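Side-chain contacts in Apc35852 (Geobacillus stearothermophilus, PDB 1U9C), which is of unknown function but belongs to the DJ-1/PfpI family, whose members include chaperones and cysteine-dependent hydrolases: residues K6-V11 with A218-R223; L26-F31 with A74-T79; E158-V163 with V167-L172. One frame throughout, in Å; residues are numbered along the deposited sequence.

Contact 1. Residues K6-V11 with A218-R223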
loop_
_atom_site.group_PDB
_atom_site.type_symbol
_atom_site.label_atom_id
_atom_site.label_comp_id
_atom_site.label_asym_id
_atom_site.label_seq_id
_atom_site.Cartn_x
_atom_site.Cartn_y
_atom_site.Cartn_z
ATOM N N LYS A 6 0.091 18.847 6.147
ATOM C CA LYS A 6 0.659 17.501 6.232
ATOM C C LYS A 6 1.034 17.017 4.834
ATOM O O LYS A 6 0.433 17.399 3.815
ATOM C CB LYS A 6 -0.394 16.595 6.852
ATOM C CG LYS A 6 -0.788 16.927 8.296
ATOM C CD LYS A 6 0.356 16.654 9.267
ATOM C CE LYS A 6 -0.012 16.965 10.735
ATOM N NZ LYS A 6 1.144 16.935 11.611
ATOM N N ARG A 7 2.003 16.130 4.815
ATOM C CA ARG A 7 2.591 15.601 3.594
ATOM C C ARG A 7 2.479 14.099 3.619
ATOM O O ARG A 7 2.814 13.429 4.586
ATOM C CB ARG A 7 4.050 15.989 3.447
ATOM C CG ARG A 7 4.391 17.491 3.442
ATOM C CD ARG A 7 5.829 17.794 3.093
ATOM N NE ARG A 7 6.170 17.415 1.713
ATOM C CZ ARG A 7 7.299 16.813 1.292
ATOM N NH1 ARG A 7 8.277 16.419 2.104
ATOM N NH2 ARG A 7 7.429 16.571 -0.010
ATOM N N VAL A 8 2.007 13.545 2.522
ATOM C CA VAL A 8 1.786 12.104 2.348
ATOM C C VAL A 8 2.624 11.602 1.177
ATOM O O VAL A 8 2.566 12.156 0.086
ATOM C CB VAL A 8 0.300 11.729 2.138
ATOM C CG1 VAL A 8 0.123 10.267 1.981
ATOM C CG2 VAL A 8 -0.540 12.250 3.280
ATOM N N LEU A 9 3.370 10.534 1.415
ATOM C CA LEU A 9 4.127 9.843 0.367
ATOM C C LEU A 9 3.311 8.630 -0.079
ATOM O O LEU A 9 2.984 7.779 0.743
ATOM C CB LEU A 9 5.473 9.368 0.915
ATOM C CG LEU A 9 6.319 8.527 -0.035
ATOM C CD1 LEU A 9 6.755 9.325 -1.244
ATOM C CD2 LEU A 9 7.507 7.955 0.728
ATOM N N MET A 10 2.979 8.538 -1.362
ATOM C CA MET A 10 2.311 7.341 -1.895
ATOM C C MET A 10 3.257 6.552 -2.759
ATOM O O MET A 10 3.971 7.203 -3.549
ATOM C CB MET A 10 1.077 7.738 -2.698
ATOM C CG MET A 10 0.049 8.501 -1.839
ATOM S SD MET A 10 -1.529 8.826 -2.677
ATOM C CE MET A 10 -2.280 7.208 -2.610
ATOM N N VAL A 11 3.339 5.239 -2.571
ATOM C CA VAL A 11 4.293 4.440 -3.344
ATOM C C VAL A 11 3.546 3.297 -3.984
ATOM O O VAL A 11 2.865 2.523 -3.329
ATOM C CB VAL A 11 5.426 3.901 -2.455
ATOM C CG1 VAL A 11 6.469 3.208 -3.327
ATOM C CG2 VAL A 11 6.100 4.987 -1.644
ATOM N N ALA A 218 -7.651 10.649 9.927
ATOM C CA ALA A 218 -7.922 10.797 11.358
ATOM C C ALA A 218 -6.636 10.843 12.169
ATOM O O ALA A 218 -6.470 11.708 13.028
ATOM C CB ALA A 218 -8.764 9.627 11.890
ATOM N N ALA A 219 -5.702 9.920 11.865
ATOM C CA ALA A 219 -4.414 9.943 12.553
ATOM C C ALA A 219 -3.635 11.246 12.317
ATOM O O ALA A 219 -3.007 11.776 13.245
ATOM C CB ALA A 219 -3.588 8.759 12.142
ATOM N N LEU A 220 -3.670 11.806 11.100
ATOM C CA LEU A 220 -3.002 13.070 10.833
ATOM C C LEU A 220 -3.685 14.243 11.539
ATOM O O LEU A 220 -3.035 15.154 12.061
ATOM C CB LEU A 220 -2.941 13.275 9.316
ATOM C CG LEU A 220 -1.984 12.358 8.586
ATOM C CD1 LEU A 220 -2.167 12.534 7.103
ATOM C CD2 LEU A 220 -0.561 12.691 8.957
ATOM N N GLU A 221 -5.009 14.210 11.611
ATOM C CA GLU A 221 -5.770 15.249 12.321
ATOM C C GLU A 221 -5.361 15.342 13.791
ATOM O O GLU A 221 -5.341 16.407 14.370
ATOM C CB GLU A 221 -7.286 14.923 12.187
ATOM C CG GLU A 221 -7.889 15.297 10.833
ATOM C CD GLU A 221 -9.329 14.834 10.654
ATOM O OE1 GLU A 221 -9.806 13.972 11.451
ATOM O OE2 GLU A 221 -9.969 15.274 9.664
ATOM N N GLU A 222 -5.052 14.196 14.416
ATOM C CA GLU A 222 -4.604 14.135 15.789
ATOM C C GLU A 222 -3.288 14.850 16.044
ATOM O O GLU A 222 -2.992 15.216 17.148
ATOM C CB GLU A 222 -4.485 12.671 16.196
ATOM C CG GLU A 222 -5.836 11.962 16.335
ATOM C CD GLU A 222 -5.723 10.443 16.322
ATOM O OE1 GLU A 222 -4.649 9.853 16.644
ATOM O OE2 GLU A 222 -6.703 9.796 15.969
ATOM N N ARG A 223 -2.502 14.986 14.978
ATOM C CA ARG A 223 -1.119 15.478 15.064
ATOM C C ARG A 223 -0.997 16.881 14.514
ATOM O O ARG A 223 0.071 17.337 14.213
ATOM C CB ARG A 223 -0.225 14.579 14.223
ATOM C CG ARG A 223 -0.279 13.171 14.586
ATOM C CD ARG A 223 0.431 12.252 13.651
ATOM N NE ARG A 223 0.099 10.961 14.166
ATOM C CZ ARG A 223 0.849 9.947 14.276
ATOM N NH1 ARG A 223 2.014 9.894 13.696
ATOM N NH2 ARG A 223 0.392 8.910 14.963
#

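Contact 2. Residues L26-F31 with A74-T79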
loop_
_atom_site.group_PDB
_atom_site.type_symbol
_atom_site.label_atom_id
_atom_site.label_comp_id
_atom_site.label_asym_id
_atom_site.label_seq_id
_atom_site.Cartn_x
_atom_site.Cartn_y
_atom_site.Cartn_z
ATOM N N LEU A 26 -0.581 -1.935 -10.745
ATOM C CA LEU A 26 -1.284 -1.240 -9.661
ATOM C C LEU A 26 -2.763 -1.434 -9.800
ATOM O O LEU A 26 -3.329 -1.379 -10.904
ATOM C CB LEU A 26 -0.980 0.251 -9.792
ATOM C CG LEU A 26 -1.891 1.191 -9.007
ATOM C CD1 LEU A 26 -1.785 1.059 -7.520
ATOM C CD2 LEU A 26 -1.569 2.624 -9.455
ATOM N N TRP A 27 -3.447 -1.705 -8.684
ATOM C CA TRP A 27 -4.892 -1.720 -8.678
ATOM C C TRP A 27 -5.381 -0.270 -8.567
ATOM O O TRP A 27 -5.275 0.329 -7.502
ATOM C CB TRP A 27 -5.473 -2.537 -7.505
ATOM C CG TRP A 27 -6.881 -2.865 -7.721
ATOM C CD1 TRP A 27 -7.973 -2.092 -7.397
ATOM C CD2 TRP A 27 -7.384 -3.990 -8.429
ATOM N NE1 TRP A 27 -9.130 -2.709 -7.840
ATOM C CE2 TRP A 27 -8.776 -3.860 -8.482
ATOM C CE3 TRP A 27 -6.778 -5.105 -9.019
ATOM C CZ2 TRP A 27 -9.570 -4.804 -9.101
ATOM C CZ3 TRP A 27 -7.584 -6.037 -9.639
ATOM C CH2 TRP A 27 -8.924 -5.885 -9.672
ATOM N N LEU A 28 -5.868 0.266 -9.660
ATOM C CA LEU A 28 -6.105 1.700 -9.793
ATOM C C LEU A 28 -6.842 2.332 -8.623
ATOM O O LEU A 28 -6.383 3.349 -8.059
ATOM C CB LEU A 28 -6.761 2.001 -11.142
ATOM C CG LEU A 28 -7.078 3.473 -11.343
ATOM C CD1 LEU A 28 -5.866 4.406 -11.280
ATOM C CD2 LEU A 28 -7.795 3.590 -12.689
ATOM N N GLU A 29 -7.957 1.767 -8.195
ATOM C CA GLU A 29 -8.771 2.405 -7.183
ATOM C C GLU A 29 -7.991 2.612 -5.902
ATOM O O GLU A 29 -8.282 3.533 -5.121
ATOM C CB GLU A 29 -10.051 1.546 -6.898
ATOM C CG GLU A 29 -10.904 2.021 -5.730
ATOM C CD GLU A 29 -12.115 1.187 -5.440
ATOM O OE1 GLU A 29 -12.254 0.052 -5.952
ATOM O OE2 GLU A 29 -12.912 1.715 -4.622
ATOM N N GLU A 30 -7.117 1.681 -5.584
ATOM C CA GLU A 30 -6.365 1.723 -4.338
ATOM C C GLU A 30 -5.405 2.888 -4.234
ATOM O O GLU A 30 -4.998 3.249 -3.136
ATOM C CB GLU A 30 -5.665 0.403 -4.104
ATOM C CG GLU A 30 -6.656 -0.744 -3.851
ATOM C CD GLU A 30 -6.060 -2.084 -3.829
ATOM O OE1 GLU A 30 -4.878 -2.246 -3.821
ATOM O OE2 GLU A 30 -6.925 -3.036 -3.853
ATOM N N PHE A 31 -5.009 3.422 -5.372
ATOM C CA PHE A 31 -4.298 4.700 -5.472
ATOM C C PHE A 31 -5.279 5.868 -5.591
ATOM O O PHE A 31 -5.168 6.845 -4.860
ATOM C CB PHE A 31 -3.359 4.710 -6.680
ATOM C CG PHE A 31 -2.699 6.019 -6.890
ATOM C CD1 PHE A 31 -1.629 6.416 -6.112
ATOM C CD2 PHE A 31 -3.196 6.944 -7.808
ATOM C CE1 PHE A 31 -1.059 7.667 -6.279
ATOM C CE2 PHE A 31 -2.624 8.161 -7.982
ATOM C CZ PHE A 31 -1.569 8.530 -7.220
ATOM N N ALA A 74 -3.691 10.861 -14.158
ATOM C CA ALA A 74 -2.611 11.604 -14.749
ATOM C C ALA A 74 -1.358 11.607 -13.947
ATOM O O ALA A 74 -0.249 11.502 -14.526
ATOM C CB ALA A 74 -3.117 13.056 -15.054
ATOM N N ALA A 75 -1.450 11.704 -12.625
ATOM C CA ALA A 75 -0.288 11.633 -11.778
ATOM C C ALA A 75 0.514 10.357 -11.973
ATOM O O ALA A 75 1.737 10.365 -11.876
ATOM C CB ALA A 75 -0.699 11.805 -10.336
ATOM N N LEU A 76 -0.195 9.271 -12.222
ATOM C CA LEU A 76 0.468 7.980 -12.376
ATOM C C LEU A 76 1.244 7.865 -13.646
ATOM O O LEU A 76 2.031 6.918 -13.793
ATOM C CB LEU A 76 -0.588 6.886 -12.358
ATOM C CG LEU A 76 -1.226 6.659 -11.017
ATOM C CD1 LEU A 76 -2.427 5.745 -11.165
ATOM C CD2 LEU A 76 -0.208 6.082 -10.001
ATOM N N LYS A 77 1.079 8.784 -14.586
ATOM C CA LYS A 77 1.837 8.721 -15.841
ATOM C C LYS A 77 3.266 9.264 -15.690
ATOM O O LYS A 77 4.098 9.030 -16.584
ATOM C CB LYS A 77 1.084 9.470 -16.991
ATOM C CG LYS A 77 -0.284 8.923 -17.245
ATOM C CD LYS A 77 -0.819 9.262 -18.634
ATOM C CE LYS A 77 -2.283 8.953 -18.716
ATOM N NZ LYS A 77 -2.663 7.572 -18.390
ATOM N N HIS A 78 3.576 9.961 -14.603
ATOM C CA HIS A 78 4.873 10.606 -14.416
ATOM C C HIS A 78 5.270 10.631 -12.959
ATOM O O HIS A 78 5.531 11.648 -12.347
ATOM C CB HIS A 78 4.887 12.034 -15.042
ATOM C CG HIS A 78 3.726 12.879 -14.642
ATOM N ND1 HIS A 78 2.652 13.119 -15.479
ATOM C CD2 HIS A 78 3.442 13.490 -13.469
ATOM C CE1 HIS A 78 1.761 13.849 -14.821
ATOM N NE2 HIS A 78 2.217 14.111 -13.620
ATOM N N THR A 79 5.365 9.419 -12.390
ATOM C CA THR A 79 5.710 9.289 -10.970
ATOM C C THR A 79 7.183 9.553 -10.704
ATOM O O THR A 79 8.038 9.329 -11.569
ATOM C CB THR A 79 5.302 7.913 -10.423
ATOM O OG1 THR A 79 6.076 6.883 -11.065
ATOM C CG2 THR A 79 3.853 7.635 -10.657
#

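Contact 3. Residues E158-V163 with V167-L172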
loop_
_atom_site.group_PDB
_atom_site.type_symbol
_atom_site.label_atom_id
_atom_site.label_comp_id
_atom_site.label_asym_id
_atom_site.label_seq_id
_atom_site.Cartn_x
_atom_site.Cartn_y
_atom_site.Cartn_z
ATOM N N GLU A 158 -7.731 -16.719 1.439
ATOM C CA GLU A 158 -9.001 -17.111 0.807
ATOM C C GLU A 158 -9.324 -16.321 -0.451
ATOM O O GLU A 158 -9.715 -16.874 -1.463
ATOM C CB GLU A 158 -10.175 -16.945 1.797
ATOM C CG GLU A 158 -11.516 -17.441 1.239
ATOM C CD GLU A 158 -12.733 -17.038 2.080
ATOM O OE1 GLU A 158 -12.619 -16.176 2.977
ATOM O OE2 GLU A 158 -13.821 -17.601 1.842
ATOM N N GLU A 159 -9.142 -15.006 -0.395
ATOM C CA GLU A 159 -9.339 -14.164 -1.565
ATOM C C GLU A 159 -8.324 -14.532 -2.653
ATOM O O GLU A 159 -8.695 -14.630 -3.807
ATOM C CB GLU A 159 -9.228 -12.682 -1.211
ATOM C CG GLU A 159 -10.484 -12.127 -0.542
ATOM C CD GLU A 159 -10.273 -10.842 0.257
ATOM O OE1 GLU A 159 -9.254 -10.734 0.983
ATOM O OE2 GLU A 159 -11.166 -9.965 0.225
ATOM N N GLU A 160 -7.104 -14.861 -2.255
ATOM C CA GLU A 160 -6.055 -15.239 -3.214
ATOM C C GLU A 160 -6.347 -16.573 -3.894
ATOM O O GLU A 160 -6.074 -16.762 -5.085
ATOM C CB GLU A 160 -4.688 -15.313 -2.508
ATOM C CG GLU A 160 -3.478 -15.254 -3.435
ATOM C CD GLU A 160 -3.284 -13.877 -4.033
ATOM O OE1 GLU A 160 -2.588 -13.060 -3.405
ATOM O OE2 GLU A 160 -3.868 -13.593 -5.083
ATOM N N ARG A 161 -6.842 -17.537 -3.127
ATOM C CA ARG A 161 -7.236 -18.823 -3.698
ATOM C C ARG A 161 -8.428 -18.654 -4.635
ATOM O O ARG A 161 -8.495 -19.309 -5.652
ATOM C CB ARG A 161 -7.600 -19.830 -2.606
ATOM C CG ARG A 161 -6.413 -20.342 -1.785
ATOM C CD ARG A 161 -6.769 -21.503 -0.888
ATOM N NE ARG A 161 -7.967 -21.202 -0.116
ATOM C CZ ARG A 161 -7.996 -20.700 1.118
ATOM N NH1 ARG A 161 -6.875 -20.448 1.799
ATOM N NH2 ARG A 161 -9.175 -20.460 1.686
ATOM N N GLU A 162 -9.370 -17.783 -4.281
ATOM C CA GLU A 162 -10.534 -17.561 -5.127
ATOM C C GLU A 162 -10.147 -17.009 -6.478
ATOM O O GLU A 162 -10.628 -17.479 -7.505
ATOM C CB GLU A 162 -11.578 -16.664 -4.458
ATOM C CG GLU A 162 -12.638 -16.183 -5.455
ATOM C CD GLU A 162 -13.991 -15.888 -4.843
ATOM O OE1 GLU A 162 -14.583 -14.853 -5.225
ATOM O OE2 GLU A 162 -14.463 -16.673 -3.996
ATOM N N VAL A 163 -9.239 -16.039 -6.493
ATOM C CA VAL A 163 -8.834 -15.426 -7.762
ATOM C C VAL A 163 -7.992 -16.412 -8.578
ATOM O O VAL A 163 -7.893 -16.272 -9.793
ATOM C CB VAL A 163 -8.135 -14.021 -7.597
ATOM C CG1 VAL A 163 -9.002 -13.074 -6.795
ATOM C CG2 VAL A 163 -6.765 -14.139 -6.970
ATOM N N VAL A 167 -1.048 -19.950 -6.473
ATOM C CA VAL A 167 0.012 -20.799 -6.982
ATOM C C VAL A 167 1.131 -20.038 -7.688
ATOM O O VAL A 167 2.228 -20.591 -7.765
ATOM C CB VAL A 167 -0.548 -21.900 -7.888
ATOM C CG1 VAL A 167 -1.497 -22.779 -7.116
ATOM C CG2 VAL A 167 -1.203 -21.335 -9.143
ATOM N N HIS A 168 0.867 -18.814 -8.158
ATOM C CA HIS A 168 1.909 -18.009 -8.820
ATOM C C HIS A 168 2.507 -16.922 -7.937
ATOM O O HIS A 168 3.248 -16.058 -8.418
ATOM C CB HIS A 168 1.367 -17.366 -10.086
ATOM C CG HIS A 168 1.140 -18.300 -11.209
ATOM N ND1 HIS A 168 2.158 -19.053 -11.774
ATOM C CD2 HIS A 168 -0.008 -18.729 -11.801
ATOM C CE1 HIS A 168 1.658 -19.799 -12.742
ATOM N NE2 HIS A 168 0.339 -19.648 -12.745
ATOM N N MET A 169 2.131 -16.859 -6.665
ATOM C CA MET A 169 2.733 -15.915 -5.744
ATOM C C MET A 169 3.986 -16.524 -5.146
ATOM O O MET A 169 4.044 -17.716 -4.865
ATOM C CB MET A 169 1.765 -15.604 -4.611
ATOM C CG MET A 169 0.578 -14.802 -5.060
ATOM S SD MET A 169 0.897 -13.197 -5.833
ATOM C CE MET A 169 0.766 -13.697 -7.565
ATOM N N PRO A 170 4.998 -15.672 -4.958
ATOM C CA PRO A 170 6.251 -16.061 -4.349
ATOM C C PRO A 170 6.093 -16.469 -2.892
ATOM O O PRO A 170 6.943 -17.210 -2.369
ATOM C CB PRO A 170 7.105 -14.802 -4.489
ATOM C CG PRO A 170 6.229 -13.791 -4.617
ATOM C CD PRO A 170 5.043 -14.274 -5.414
ATOM N N PHE A 171 5.034 -15.946 -2.278
ATOM C CA PHE A 171 4.610 -16.306 -0.914
ATOM C C PHE A 171 3.174 -15.842 -0.773
ATOM O O PHE A 171 2.685 -15.051 -1.578
ATOM C CB PHE A 171 5.469 -15.593 0.127
ATOM C CG PHE A 171 5.438 -14.080 -0.000
ATOM C CD1 PHE A 171 4.558 -13.323 0.753
ATOM C CD2 PHE A 171 6.316 -13.444 -0.861
ATOM C CE1 PHE A 171 4.544 -11.940 0.615
ATOM C CE2 PHE A 171 6.299 -12.083 -1.007
ATOM C CZ PHE A 171 5.418 -11.321 -0.254
ATOM N N LEU A 172 2.467 -16.311 0.238
ATOM C CA LEU A 172 1.115 -15.829 0.502
ATOM C C LEU A 172 1.190 -14.708 1.551
ATOM O O LEU A 172 1.830 -14.857 2.581
ATOM C CB LEU A 172 0.155 -16.939 0.958
ATOM C CG LEU A 172 -0.242 -17.955 -0.106
ATOM C CD1 LEU A 172 -1.302 -18.885 0.402
ATOM C CD2 LEU A 172 -0.678 -17.254 -1.391
#

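Contact 1. Residues K6-V11 with A218-R223
The flat group met across this contact is the backbone carbonyl of R223, and K6 reaches it over a face: NZ of K6 lies 2.8 Å from O of R223, 59° out of the carbonyl plane. The C=O...N angle is 121°, so the ammonium group leans over the oxygen instead of following a lone pair. D91 gives NZ a distant, weak second partner. K6 gets there by a single bend at chi2 (-68°), beyond which the chain runs straight out to the nitrogen. On the way its methylenes pass L220, the two running in opposite directions, with CD of K6 4.1 Å from CD2 of L220. The other branch of L220 meets V8, CD1 to CG2 at 4.2 Å; a branched aliphatic pair suits this buried face between strand 7-12 and helix 209-221. The arginine head of R223 turns elsewhere, to N199 and the carbonyl of G122. Lysine fits the edge, being both greasy and charged: its methylenes extend the apolar patch, while its charge meets the R223 carbonyl and may ease the partial negative charge of backbone oxygens there. The contact thus joins residues 218-223 to those leading into strand 7-12.

Contact 2. Residues L26-F31 with A74-T79
L76 meets F31 by a CH-pi contact: its CD2 methyl stands 3.7 Å from the F31 ring centroid and only 9° off the ring normal, almost squarely over the face. CG of F31 leaves anti to the backbone N (chi1 175°), which carries the ring toward L76, and chi2 of 77° sets the turn of its plane. The remaining interactions are purely apolar, and most are made by CD1 of L76. This CD1 lies 3.6 Å from CD2 of F31, 3.7 Å from CD2 of L26 and 3.7 Å from CD1 of L28, so one methyl is shared by three side chains. L26 comes across L76 at about a right angle, and its CD2 also touches CD2 of L76 at 3.8 Å. Leucine suits the place because its fork sets one methyl over the ring and the other among F31, L26 and L28. Around them the F31 ring meets Y35 and packs on M10 and V12 of strand 7-12 and on V47 of strand 44-49. The chemistry is one of shape and dispersion: across these two segments L76 alone on its side makes the contact, and with all four residues buried, burial of hydrocarbon supplies the attraction.

Contact 3. Residues E158-V163 with V167-L172
E160, on helix 157-163, comes closest to L172 in the backbone, CA to CA 8.1 Å, because the chain turns back after the helix and runs past it through residues 167-172 toward the next helix. The side chain of E160 carries everything that crosses. Its aliphatic part is used first: CG of E160 rests 4.0 Å from CD2 of L172, the two side chains meeting at a slant. Its carboxylate end then passes M169 at about a right angle, with OE1 of E160 4.0 Å and CD of E160 4.1 Å from CG of M169. These are van der Waals contacts, so the loop walls the glutamate in without bonding to it. E160 takes this path because CG leaves anti to the backbone N (chi1 -161°) and the chain then bends at chi2 (71°). A flexible methionine and a leucine suit the task, since they fill the space alongside the acid and offer its oxygens no competing polar partner. Those oxygens are held elsewhere, OE2 by H99 NE2 and OE1 by H130 NE2. H130 directly follows the cysteine at position 129, which is present as 3-sulfinoalanine, and the pairing of an acid with this histidine is consistent with a Cys-His-acid triad as in Hsp31-like relatives. M169 and L172 would then be second-shell residues that line the acid's side chain. Placed among its neighbours, the loop 167-172 is bordered by helix 101-104, whose M102 and F103 touch M169, while L172 stands at the N-cap position of helix 173-179 and its carbonyl accepts a hydrogen bond from T176 in that helix. Farther round helix 157-163, E158 and E162 form salt bridges with R186 and K189, which follow strand 183-184 in the chain.

Overall arrangement
Contacts 1 and 2 touch through M10, which lies on strand 7-12: CE of M10 is 3.6 Å from CD1 of F31, joining that strand to helix 28-40, although the contact centres are about 19 Å apart. Contact 3 lies across the molecule from contact 1, about 31 Å between centres and on the other side of the chain's centre, with nearest atoms about 14 Å apart. It is nearer to contact 2, about 23 Å between centres and about 8 Å between nearest atoms. The probable active site lies by these two: residues 26-31 include E30, whose carboxylate lies near the oxidised cysteine at position 129, the pairing undecided, while E160 of contact 3 bonds to the adjacent H130.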